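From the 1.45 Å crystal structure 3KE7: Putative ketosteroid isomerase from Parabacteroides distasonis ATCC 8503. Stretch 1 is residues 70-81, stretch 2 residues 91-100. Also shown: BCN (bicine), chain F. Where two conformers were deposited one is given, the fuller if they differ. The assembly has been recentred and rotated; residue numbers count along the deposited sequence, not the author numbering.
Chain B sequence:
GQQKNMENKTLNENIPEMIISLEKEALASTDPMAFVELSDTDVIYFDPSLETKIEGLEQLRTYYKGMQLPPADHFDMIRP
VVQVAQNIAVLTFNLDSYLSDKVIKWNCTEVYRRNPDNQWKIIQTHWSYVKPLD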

# COMPACT_ATOMS: atom_id res chain seq x y z
N PRO B 70 -13.77 -17.74 2.47
CA PRO B 70 -12.36 -17.55 2.66
C PRO B 70 -11.63 -18.72 2.01
O PRO B 70 -12.24 -19.80 1.78
CB PRO B 70 -12.19 -17.55 4.20
CG PRO B 70 -13.36 -18.31 4.72
CD PRO B 70 -14.47 -18.12 3.72
N PRO B 71 -10.35 -18.51 1.66
CA PRO B 71 -9.55 -19.56 1.05
C PRO B 71 -8.95 -20.51 2.08
O PRO B 71 -8.55 -21.60 1.72
CB PRO B 71 -8.44 -18.78 0.33
CG PRO B 71 -8.26 -17.58 1.18
CD PRO B 71 -9.64 -17.22 1.69
N ALA B 72 -8.87 -20.08 3.35
CA ALA B 72 -8.23 -20.87 4.40
C ALA B 72 -8.90 -20.72 5.77
O ALA B 72 -9.23 -19.61 6.24
CB ALA B 72 -6.74 -20.46 4.53
N ASP B 73 -9.09 -21.86 6.43
CA ASP B 73 -9.52 -21.87 7.81
C ASP B 73 -8.43 -21.35 8.67
O ASP B 73 -8.70 -20.65 9.63
CB ASP B 73 -9.85 -23.29 8.30
CG ASP B 73 -11.31 -23.62 8.19
OD1 ASP B 73 -12.14 -22.69 8.30
OD2 ASP B 73 -11.62 -24.81 8.01
N HIS B 74 -7.18 -21.72 8.39
CA HIS B 74 -6.09 -21.24 9.23
C HIS B 74 -5.05 -20.37 8.51
O HIS B 74 -4.73 -20.57 7.33
CB HIS B 74 -5.42 -22.38 9.97
CG HIS B 74 -4.46 -21.90 11.01
ND1 HIS B 74 -4.83 -21.04 12.02
CD2 HIS B 74 -3.14 -22.15 11.20
CE1 HIS B 74 -3.78 -20.78 12.78
NE2 HIS B 74 -2.74 -21.44 12.30
N PHE B 75 -4.57 -19.38 9.25
CA PHE B 75 -3.60 -18.41 8.77
C PHE B 75 -2.94 -17.77 9.95
O PHE B 75 -3.51 -17.71 11.02
CB PHE B 75 -4.28 -17.35 7.88
CG PHE B 75 -5.40 -16.55 8.56
CD1 PHE B 75 -5.11 -15.53 9.46
CD2 PHE B 75 -6.74 -16.79 8.25
CE1 PHE B 75 -6.15 -14.76 10.05
CE2 PHE B 75 -7.77 -16.05 8.85
CZ PHE B 75 -7.46 -15.02 9.75
N ASP B 76 -1.69 -17.30 9.76
CA ASP B 76 -0.90 -16.61 10.78
C ASP B 76 -0.57 -15.20 10.25
O ASP B 76 0.08 -15.08 9.19
CB ASP B 76 0.45 -17.29 11.02
CG ASP B 76 0.33 -18.71 11.57
OD1 ASP B 76 -0.58 -18.98 12.39
OD2 ASP B 76 1.19 -19.55 11.20
N MSE B 77 -0.94 -14.16 11.01
CA MSE B 77 -0.62 -12.76 10.66
C MSE B 77 0.70 -12.37 11.33
O MSE B 77 0.80 -12.28 12.56
CB MSE B 77 -1.76 -11.81 11.03
CG MSE B 77 -1.44 -10.33 10.76
SE MSE B 77 -2.99 -9.17 11.08
CE MSE B 77 -4.19 -9.74 9.64
N ILE B 78 1.70 -12.03 10.50
CA ILE B 78 3.05 -11.85 10.93
C ILE B 78 3.44 -10.38 11.05
O ILE B 78 3.32 -9.64 10.06
CB ILE B 78 3.97 -12.56 9.91
CG1 ILE B 78 3.66 -14.08 9.90
CG2 ILE B 78 5.42 -12.30 10.20
CD1 ILE B 78 4.15 -14.82 8.66
N ARG B 79 3.82 -9.96 12.27
CA ARG B 79 4.27 -8.58 12.60
C ARG B 79 3.37 -7.47 12.03
O ARG B 79 3.80 -6.57 11.39
CB ARG B 79 5.71 -8.35 12.15
CG ARG B 79 6.73 -9.42 12.64
CD ARG B 79 8.19 -8.87 12.65
NE ARG B 79 8.53 -8.10 11.45
CZ ARG B 79 8.97 -8.61 10.30
NH1 ARG B 79 9.16 -9.89 10.15
NH2 ARG B 79 9.18 -7.81 9.26
N PRO B 80 2.07 -7.54 12.32
CA PRO B 80 1.26 -6.46 11.82
C PRO B 80 1.67 -5.11 12.42
O PRO B 80 1.91 -5.02 13.68
CB PRO B 80 -0.15 -6.84 12.29
CG PRO B 80 0.03 -7.74 13.49
CD PRO B 80 1.33 -8.51 13.15
N VAL B 81 1.73 -4.09 11.57
CA VAL B 81 2.05 -2.76 11.95
C VAL B 81 0.93 -1.85 11.47
O VAL B 81 0.46 -1.98 10.32
CB VAL B 81 3.38 -2.32 11.31
CG1 VAL B 81 3.63 -0.81 11.49
CG2 VAL B 81 4.58 -3.16 11.85
N LEU B 91 -2.25 -0.40 7.54
CA LEU B 91 -1.96 -1.72 8.12
C LEU B 91 -1.08 -2.50 7.17
O LEU B 91 -1.43 -2.71 6.00
CB LEU B 91 -3.26 -2.47 8.39
CG LEU B 91 -3.11 -3.95 8.71
CD1 LEU B 91 -2.33 -4.18 10.04
CD2 LEU B 91 -4.49 -4.63 8.74
N THR B 92 0.06 -2.92 7.64
CA THR B 92 0.96 -3.76 6.85
C THR B 92 1.25 -5.04 7.62
O THR B 92 1.40 -5.04 8.85
CB THR B 92 2.29 -3.05 6.49
OG1 THR B 92 2.87 -2.54 7.68
CG2 THR B 92 2.02 -1.87 5.53
N PHE B 93 1.33 -6.16 6.90
CA PHE B 93 1.61 -7.42 7.53
C PHE B 93 2.03 -8.45 6.47
O PHE B 93 1.84 -8.24 5.26
CB PHE B 93 0.38 -7.93 8.32
CG PHE B 93 -0.89 -8.13 7.52
CD1 PHE B 93 -1.76 -7.08 7.31
CD2 PHE B 93 -1.26 -9.40 7.04
CE1 PHE B 93 -2.94 -7.25 6.58
CE2 PHE B 93 -2.44 -9.58 6.33
CZ PHE B 93 -3.27 -8.48 6.09
N ASN B 94 2.54 -9.57 6.98
CA ASN B 94 2.71 -10.75 6.21
C ASN B 94 1.68 -11.76 6.69
O ASN B 94 1.23 -11.66 7.86
CB ASN B 94 4.15 -11.26 6.31
CG ASN B 94 5.09 -10.42 5.49
OD1 ASN B 94 5.71 -9.49 5.99
ND2 ASN B 94 5.06 -10.66 4.18
N LEU B 95 1.29 -12.67 5.84
CA LEU B 95 0.27 -13.64 6.19
C LEU B 95 0.62 -14.99 5.66
O LEU B 95 0.81 -15.14 4.47
CB LEU B 95 -1.08 -13.23 5.61
CG LEU B 95 -2.33 -14.03 6.09
CD1 LEU B 95 -2.68 -13.59 7.47
CD2 LEU B 95 -3.52 -13.77 5.16
N ASP B 96 0.72 -16.00 6.53
CA ASP B 96 0.84 -17.40 6.08
C ASP B 96 -0.61 -18.02 6.05
O ASP B 96 -1.22 -18.10 7.07
CB ASP B 96 1.76 -18.19 7.00
CG ASP B 96 3.23 -17.83 6.87
OD1 ASP B 96 3.64 -17.10 5.94
OD2 ASP B 96 3.99 -18.27 7.76
N SER B 97 -1.11 -18.34 4.86
CA SER B 97 -2.46 -18.88 4.62
C SER B 97 -2.33 -20.37 4.34
O SER B 97 -1.80 -20.75 3.29
CB SER B 97 -3.08 -18.18 3.40
OG SER B 97 -4.44 -18.57 3.16
N TYR B 98 -2.91 -21.18 5.21
CA TYR B 98 -2.85 -22.65 5.09
C TYR B 98 -4.06 -23.21 4.33
O TYR B 98 -5.15 -23.30 4.87
CB TYR B 98 -2.75 -23.25 6.47
CG TYR B 98 -1.42 -22.96 7.13
CD1 TYR B 98 -1.18 -21.76 7.80
CD2 TYR B 98 -0.39 -23.89 7.06
CE1 TYR B 98 0.04 -21.49 8.38
CE2 TYR B 98 0.84 -23.64 7.64
CZ TYR B 98 1.06 -22.44 8.29
OH TYR B 98 2.28 -22.20 8.86
N LEU B 99 -3.85 -23.50 3.04
CA LEU B 99 -4.89 -24.11 2.20
C LEU B 99 -4.76 -25.64 2.38
O LEU B 99 -3.83 -26.25 1.83
CB LEU B 99 -4.71 -23.72 0.71
CG LEU B 99 -4.59 -22.23 0.34
CD1 LEU B 99 -4.70 -22.04 -1.17
CD2 LEU B 99 -5.64 -21.39 1.04
N SER B 100 -5.68 -26.22 3.16
CA SER B 100 -5.70 -27.68 3.49
C SER B 100 -4.28 -28.20 3.78
O SER B 100 -3.81 -28.10 4.93
CB SER B 100 -6.38 -28.50 2.38
N1 BCN F . -6.73 -13.37 -0.08
C1 BCN F . -6.89 -13.25 -1.54
C2 BCN F . -6.89 -14.64 -2.20
O21 BCN F . -6.81 -14.74 -3.44
O22 BCN F . -6.96 -15.65 -1.46
C3 BCN F . -7.49 -12.33 0.62
C4 BCN F . -8.97 -12.72 0.75
O4 BCN F . -8.98 -14.06 1.27
C5 BCN F . -5.32 -13.25 0.23
C6 BCN F . -5.03 -13.86 1.57
O6 BCN F . -5.64 -15.17 1.67
O HOH W 1 3.25 -19.89 9.75
O HOH W 2 5.49 -8.60 8.54

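The two stretches run antiparallel and lie side by side in a sheet, burying 861 Å² between them. Backbone hydrogen bonds set the register. Asp-76 N gives one to Asp-96 O (2.8 Å), and Asp-96 N returns one to Asp-76 O (2.9 Å). Ile-78 N to Asn-94 O is shorter still, at 2.7 Å and nearly straight. At Arg-79 the chain turns a corner, and a beta bulge shifts the register by one. Pairing resumes where Val-81 N meets Thr-92 O and Thr-92 N meets Val-81 O, both at 2.9 Å.

On the face carrying Phe-75, Met-77 and Leu-95, apolar side chains fit together. The end of the selenomethionine Met-77 comes in over one face of the Phe-93 ring, and its methyl makes a CH-pi contact there. Its CE lies 3.7 Å from Phe-93 CE2, over the ring face, and SE also sits above that face. Leu-95 CD1 touches two neighbours: it is 3.7 Å from Phe-75 CD1 and 4.1 Å from Met-77 CB. Past the bulge, Pro-80 CB packs 4.1 Å from Leu-91 CD1. At the other end, Leu-99 CD2 fills the space beside Pro-71 and Ala-72, 3.9 Å from Pro-71 CB and 3.8 Å from Ala-72 CB. The small Ala-72 fits close in, its CB 3.3 Å from Ser-97 OG.

The other face is more polar. The His-74 and Tyr-98 rings are nearly parallel but slid apart, so they barely overlap. Asp-76 OD2 lies at the edge of the Tyr-98 ring, 3.6 Å from Tyr-98 CE1. A water fills the gap between Asp-76, Asp-96 and Tyr-98. It donates to both carboxylates and accepts from the tyrosine hydroxyl. Ile-78 packs CD1 3.6 Å from Asp-96 OD2. A second water bridges Ile-78 O and Asn-94 OD1.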